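Local coordinates for protein histidine acid phosphatase (Bifidobacterium longum subsp. infantis, PDB 6RXD) that probably removes phosphate groups from inositol polyphosphates such as phytate, and from 2,3-bisphosphoglycerate, as a histidine acid phosphatase of the multiple inositol polyphosphate phosphatase type, at residues A[25-30]-A[474-479]; A[38-43]-A[446-451]. One frame throughout, in Å; residues are numbered along the deposited sequence.

Overall arrangement
The two contacts share one mixed sheet but differ in place and chemistry. Contact 2 is core: strands 34-44 and 445-453 pair antiparallel, every touching residue is buried, and a regular backbone ladder carries the pairing. Contact 1 lies at the surface, where the loop leading into strand 34-44 meets the short strand 475-477 at the far side of strand 467-472, and side-chain-to-backbone bonds, a hydroxyl-carboxylate bond and two waters take the place of the ladder. Their centres are 12 Å apart, and they touch where Ala30 CB packs on Tyr451 CD1 at 3.4 Å and Phe479 CE1 on Trp448 CZ2 at 3.5 Å.

Contact 1. Residues A[25-30]-A[474-479]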
loop_
_atom_site.group_PDB
_atom_site.type_symbol
_atom_site.label_atom_id
_atom_site.label_comp_id
_atom_site.label_asym_id
_atom_site.label_seq_id
_atom_site.Cartn_x
_atom_site.Cartn_y
_atom_site.Cartn_z
ATOM N N SER A 25 21.097 -8.042 8.881
ATOM C CA SER A 25 22.160 -8.998 9.184
ATOM C C SER A 25 21.779 -9.999 10.273
ATOM O O SER A 25 22.553 -10.909 10.574
ATOM C CB SER A 25 23.428 -8.260 9.619
ATOM O OG SER A 25 23.203 -7.559 10.832
ATOM N N SER A 26 20.597 -9.839 10.866
ATOM C CA SER A 26 20.233 -10.654 12.021
ATOM C C SER A 26 18.989 -11.524 11.837
ATOM O O SER A 26 18.411 -11.985 12.819
ATOM C CB SER A 26 20.062 -9.772 13.261
ATOM O OG SER A 26 18.938 -8.922 13.124
ATOM N N TYR A 27 18.582 -11.775 10.596
ATOM C CA TYR A 27 17.446 -12.675 10.394
ATOM C C TYR A 27 17.854 -14.059 10.879
ATOM O O TYR A 27 19.002 -14.483 10.676
ATOM C CB TYR A 27 17.042 -12.737 8.920
ATOM C CG TYR A 27 16.524 -11.423 8.377
ATOM C CD1 TYR A 27 15.580 -10.686 9.075
ATOM C CD2 TYR A 27 16.988 -10.924 7.170
ATOM C CE1 TYR A 27 15.105 -9.479 8.585
ATOM C CE2 TYR A 27 16.528 -9.722 6.675
ATOM C CZ TYR A 27 15.584 -9.007 7.385
ATOM O OH TYR A 27 15.117 -7.817 6.894
ATOM N N SER A 28 16.931 -14.769 11.516
ATOM C CA SER A 28 17.274 -16.067 12.095
ATOM C C SER A 28 17.734 -17.085 11.049
ATOM O O SER A 28 17.254 -17.085 9.906
ATOM C CB SER A 28 16.113 -16.625 12.916
ATOM O OG SER A 28 15.080 -17.109 12.073
ATOM N N LYS A 29 18.681 -17.940 11.436
ATOM C CA LYS A 29 19.114 -19.043 10.587
ATOM C C LYS A 29 18.155 -20.227 10.732
ATOM O O LYS A 29 17.658 -20.509 11.819
ATOM C CB LYS A 29 20.528 -19.491 10.972
ATOM C CG LYS A 29 21.547 -18.355 11.036
ATOM C CD LYS A 29 21.556 -17.542 9.749
ATOM C CE LYS A 29 22.700 -16.534 9.728
ATOM N NZ LYS A 29 22.647 -15.689 8.501
ATOM N N ALA A 30 17.908 -20.926 9.634
ATOM C CA ALA A 30 17.100 -22.134 9.685
ATOM C C ALA A 30 17.821 -23.177 10.529
ATOM O O ALA A 30 19.056 -23.152 10.631
ATOM C CB ALA A 30 16.846 -22.656 8.278
ATOM N N GLU A 474 10.004 -6.333 5.916
ATOM C CA GLU A 474 11.382 -6.729 6.191
ATOM C C GLU A 474 11.740 -6.876 7.668
ATOM O O GLU A 474 12.916 -6.954 8.024
ATOM C CB GLU A 474 12.379 -5.866 5.411
ATOM C CG GLU A 474 12.480 -6.314 3.944
ATOM C CD GLU A 474 13.349 -5.408 3.100
ATOM O OE1 GLU A 474 12.923 -4.262 2.851
ATOM O OE2 GLU A 474 14.450 -5.841 2.678
ATOM N N ASN A 475 10.724 -6.949 8.525
ATOM C CA ASN A 475 10.931 -7.371 9.906
ATOM C C ASN A 475 10.539 -8.833 10.024
ATOM O O ASN A 475 9.474 -9.225 9.553
ATOM C CB ASN A 475 10.067 -6.543 10.858
ATOM C CG ASN A 475 10.424 -5.075 10.838
ATOM O OD1 ASN A 475 11.589 -4.707 11.034
ATOM N ND2 ASN A 475 9.433 -4.225 10.583
ATOM N N GLU A 476 11.394 -9.640 10.639
ATOM C CA GLU A 476 11.045 -11.043 10.869
ATOM C C GLU A 476 9.975 -11.117 11.938
ATOM O O GLU A 476 10.122 -10.546 13.030
ATOM C CB GLU A 476 12.284 -11.853 11.277
ATOM C CG GLU A 476 12.024 -13.358 11.432
ATOM C CD GLU A 476 13.316 -14.149 11.530
ATOM O OE1 GLU A 476 14.362 -13.519 11.794
ATOM O OE2 GLU A 476 13.297 -15.385 11.324
ATOM N N VAL A 477 8.884 -11.811 11.623
ATOM C CA VAL A 477 7.759 -11.914 12.540
ATOM C C VAL A 477 7.302 -13.359 12.631
ATOM O O VAL A 477 7.486 -14.134 11.692
ATOM C CB VAL A 477 6.569 -11.024 12.092
ATOM C CG1 VAL A 477 6.934 -9.546 12.188
ATOM C CG2 VAL A 477 6.115 -11.392 10.679
ATOM N N PRO A 478 6.711 -13.727 13.772
ATOM C CA PRO A 478 6.047 -15.026 13.858
ATOM C C PRO A 478 4.815 -15.029 12.975
ATOM O O PRO A 478 4.275 -13.968 12.647
ATOM C CB PRO A 478 5.625 -15.111 15.329
ATOM C CG PRO A 478 5.545 -13.678 15.799
ATOM C CD PRO A 478 6.634 -12.961 15.030
ATOM N N PHE A 479 4.373 -16.212 12.582
ATOM C CA PHE A 479 3.035 -16.346 12.034
ATOM C C PHE A 479 2.035 -16.158 13.170
ATOM O O PHE A 479 2.433 -16.013 14.336
ATOM C CB PHE A 479 2.880 -17.702 11.338
ATOM C CG PHE A 479 3.429 -17.721 9.921
ATOM C CD1 PHE A 479 2.597 -17.468 8.839
ATOM C CD2 PHE A 479 4.775 -17.977 9.682
ATOM C CE1 PHE A 479 3.092 -17.486 7.544
ATOM C CE2 PHE A 479 5.277 -17.994 8.385
ATOM C CZ PHE A 479 4.427 -17.740 7.314
HETATM O O HOH W 1 15.180 -11.511 13.582
HETATM O O HOH W 2 15.796 -7.719 4.145
#
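The carboxylate of Glu476 grips Ser28 with both oxygens, bonding its backbone N and its hydroxyl. OE1 offers its syn lone pair to Ser28 N in a nearly straight bond (2.9 Å, 172° at the hydrogen), while OE2 takes the hydroxyl Ser28 OG at 2.6 Å, met on the syn side but 17° out of the carboxylate plane. CG of Glu476 stands anti to its backbone N (chi1 -176°) and the chain runs on extended, which carries the carboxylate across to the loop. An alanine here would probably leave Ser28 N without its acceptor and the loop less firmly held to the strand.

A second polar link joins tyrosine to backbone: Tyr27 OH donates to Glu474 O at 2.6 Å, the oxygen lying at the ring edge and in its plane. Packing is slight, Tyr27 CD1 approaching Glu476 CB at 4.1 Å as the two side chains slide past each other in opposite directions.

Water adds two bridges, one giving protons to Tyr27 OH and Glu474 OE2, the other to Glu476 OE1 and, weakly, Ser26 O.

Around this surface contact, Arg469 of strand 467-472 forms a salt bridge with Glu476 OE2 and also binds Ser28 O. Glu474 is held by Tyr16 and by Arg114 of helix 102-118. Tyr27 packs on Arg469 and Leu471 of strand 467-472 and on Arg118 of helix 102-118, placing the loop after helix 21-24 against both.

Contact 2. Residues A[38-43]-A[446-451]; sequences YTESMA and VQWDVY
Tyr38 and Val450 open an antiparallel ladder in which the two strands run at 173° to each other, their axes 4.7 Å apart. They are a hydrogen-bonded pair: Val450 N reaches Tyr38 O at 2.9 Å, and Tyr38 N returns a longer bond to Val450 O. Their side chains cross obliquely, CB of one 4.0 Å from CB of the other, and Val450 CG2 comes to the edge of the tyrosine ring. Tyr38 OH is taken up by Thr381 and Thr394.

Thr39 faces Asp449 in a non-hydrogen-bonded pair on the other face. Its OG1, anti to the backbone N (chi1 -171°), lies 2.9 Å from Asp449 OD1 and 3.1 Å from Trp448 O, two acceptors within reach of a single proton. A water donates to this OG1 and to Gln447 OE1, linking Thr39 diagonally across the strands to Gln447, on the same face. Arg118 meets both Asp449 OD1 and Gln447 OE1, a positive charge that would offset the buried carboxylate.

Glu40 returns to the face of Tyr38 and pairs with Trp448 through two backbone bonds. The side chains lie side by side, carboxylate and indole planes nearly perpendicular at 89°, with Glu40 OE2 3.6 Å from Trp448 CE3; OE1 forms a salt bridge with Arg396. At Ser41, CB rests on Gln447 CG at 3.8 Å, and Met42 closes the ladder with reciprocal bonds to Val446.

Strand 391-398 pairs parallel with 34-44 on one side, strand 467-472 antiparallel with 445-453 on the other, and helix 372-386 covers the face bearing Glu40 and Trp448, placing this pair in the interior of the phosphatase domain's mixed sheet.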
loop_
_atom_site.group_PDB
_atom_site.type_symbol
_atom_site.label_atom_id
_atom_site.label_comp_id
_atom_site.label_asym_id
_atom_site.label_seq_id
_atom_site.Cartn_x
_atom_site.Cartn_y
_atom_site.Cartn_z
ATOM N N TYR A 38 13.100 -22.137 -1.764
ATOM C CA TYR A 38 12.118 -21.263 -2.396
ATOM C C TYR A 38 12.005 -19.955 -1.634
ATOM O O TYR A 38 12.231 -19.915 -0.425
ATOM C CB TYR A 38 10.750 -21.977 -2.445
ATOM C CG TYR A 38 9.662 -21.204 -3.163
ATOM C CD1 TYR A 38 9.674 -21.066 -4.553
ATOM C CD2 TYR A 38 8.612 -20.625 -2.453
ATOM C CE1 TYR A 38 8.673 -20.347 -5.214
ATOM C CE2 TYR A 38 7.612 -19.919 -3.100
ATOM C CZ TYR A 38 7.648 -19.774 -4.467
ATOM O OH TYR A 38 6.640 -19.056 -5.090
ATOM N N THR A 39 11.662 -18.882 -2.336
ATOM C CA THR A 39 11.253 -17.661 -1.644
ATOM C C THR A 39 10.143 -16.976 -2.425
ATOM O O THR A 39 9.998 -17.208 -3.620
ATOM C CB THR A 39 12.437 -16.702 -1.424
ATOM O OG1 THR A 39 12.030 -15.625 -0.564
ATOM C CG2 THR A 39 12.950 -16.136 -2.756
ATOM N N GLU A 40 9.339 -16.146 -1.767
ATOM C CA GLU A 40 8.273 -15.464 -2.498
ATOM C C GLU A 40 7.838 -14.203 -1.786
ATOM O O GLU A 40 8.134 -14.009 -0.613
ATOM C CB GLU A 40 7.070 -16.380 -2.700
ATOM C CG GLU A 40 6.435 -16.838 -1.410
ATOM C CD GLU A 40 5.198 -17.655 -1.647
ATOM O OE1 GLU A 40 4.473 -17.385 -2.628
ATOM O OE2 GLU A 40 4.954 -18.589 -0.854
ATOM N N SER A 41 7.128 -13.351 -2.511
ATOM C CA SER A 41 6.775 -12.046 -1.973
ATOM C C SER A 41 5.492 -11.517 -2.573
ATOM O O SER A 41 5.066 -11.935 -3.653
ATOM C CB SER A 41 7.892 -11.053 -2.284
ATOM O OG SER A 41 7.883 -10.749 -3.664
ATOM N N MET A 42 4.866 -10.586 -1.865
ATOM C CA MET A 42 3.919 -9.691 -2.514
ATOM C C MET A 42 4.185 -8.320 -1.926
ATOM O O MET A 42 4.268 -8.162 -0.702
ATOM C CB MET A 42 2.465 -10.118 -2.275
ATOM C CG MET A 42 1.432 -9.261 -3.029
ATOM S SD MET A 42 0.997 -7.701 -2.199
ATOM C CE MET A 42 0.098 -8.310 -0.761
ATOM N N ALA A 43 4.326 -7.333 -2.798
ATOM C CA ALA A 43 4.610 -5.969 -2.380
ATOM C C ALA A 43 3.647 -5.001 -3.026
ATOM O O ALA A 43 3.300 -5.139 -4.203
ATOM C CB ALA A 43 6.049 -5.585 -2.754
ATOM N N VAL A 446 5.123 -8.599 2.075
ATOM C CA VAL A 446 5.244 -9.816 2.850
ATOM C C VAL A 446 6.151 -10.736 2.055
ATOM O O VAL A 446 5.977 -10.879 0.849
ATOM C CB VAL A 446 3.868 -10.483 3.043
ATOM C CG1 VAL A 446 4.026 -11.890 3.631
ATOM C CG2 VAL A 446 2.966 -9.602 3.942
ATOM N N GLN A 447 7.134 -11.335 2.717
ATOM C CA GLN A 447 8.022 -12.294 2.058
ATOM C C GLN A 447 8.080 -13.580 2.879
ATOM O O GLN A 447 8.105 -13.534 4.115
ATOM C CB GLN A 447 9.424 -11.698 1.917
ATOM C CG GLN A 447 9.467 -10.414 1.075
ATOM C CD GLN A 447 10.871 -9.945 0.801
ATOM O OE1 GLN A 447 11.754 -10.742 0.475
ATOM N NE2 GLN A 447 11.090 -8.643 0.931
ATOM N N TRP A 448 8.088 -14.727 2.208
ATOM C CA TRP A 448 8.270 -15.997 2.913
ATOM C C TRP A 448 9.500 -16.675 2.359
ATOM O O TRP A 448 9.677 -16.724 1.134
ATOM C CB TRP A 448 7.094 -16.945 2.676
ATOM C CG TRP A 448 5.793 -16.574 3.331
ATOM C CD1 TRP A 448 5.520 -15.467 4.082
ATOM C CD2 TRP A 448 4.582 -17.330 3.269
ATOM N NE1 TRP A 448 4.202 -15.491 4.489
ATOM C CE2 TRP A 448 3.608 -16.627 4.002
ATOM C CE3 TRP A 448 4.234 -18.543 2.666
ATOM C CZ2 TRP A 448 2.292 -17.092 4.144
ATOM C CZ3 TRP A 448 2.929 -19.007 2.802
ATOM C CH2 TRP A 448 1.980 -18.283 3.544
ATOM N N ASP A 449 10.321 -17.228 3.252
ATOM C CA ASP A 449 11.449 -18.068 2.850
ATOM C C ASP A 449 11.144 -19.516 3.190
ATOM O O ASP A 449 10.611 -19.797 4.262
ATOM C CB ASP A 449 12.718 -17.652 3.594
ATOM C CG ASP A 449 13.130 -16.230 3.294
ATOM O OD1 ASP A 449 12.915 -15.771 2.158
ATOM O OD2 ASP A 449 13.663 -15.562 4.202
ATOM N N VAL A 450 11.499 -20.434 2.289
ATOM C CA VAL A 450 11.214 -21.846 2.508
ATOM C C VAL A 450 12.490 -22.658 2.400
ATOM O O VAL A 450 13.218 -22.556 1.410
ATOM C CB VAL A 450 10.188 -22.385 1.484
ATOM C CG1 VAL A 450 9.829 -23.843 1.794
ATOM C CG2 VAL A 450 8.939 -21.522 1.484
ATOM N N TYR A 451 12.764 -23.448 3.431
ATOM C CA TYR A 451 13.948 -24.293 3.454
ATOM C C TYR A 451 13.518 -25.750 3.575
ATOM O O TYR A 451 12.381 -26.044 3.955
ATOM C CB TYR A 451 14.832 -23.939 4.650
ATOM C CG TYR A 451 15.713 -22.706 4.522
ATOM C CD1 TYR A 451 17.046 -22.757 4.898
ATOM C CD2 TYR A 451 15.218 -21.496 4.047
ATOM C CE1 TYR A 451 17.861 -21.641 4.822
ATOM C CE2 TYR A 451 16.038 -20.368 3.962
ATOM C CZ TYR A 451 17.349 -20.452 4.353
ATOM O OH TYR A 451 18.167 -19.344 4.277
HETATM O O HOH W 3 12.080 -12.922 -1.295
#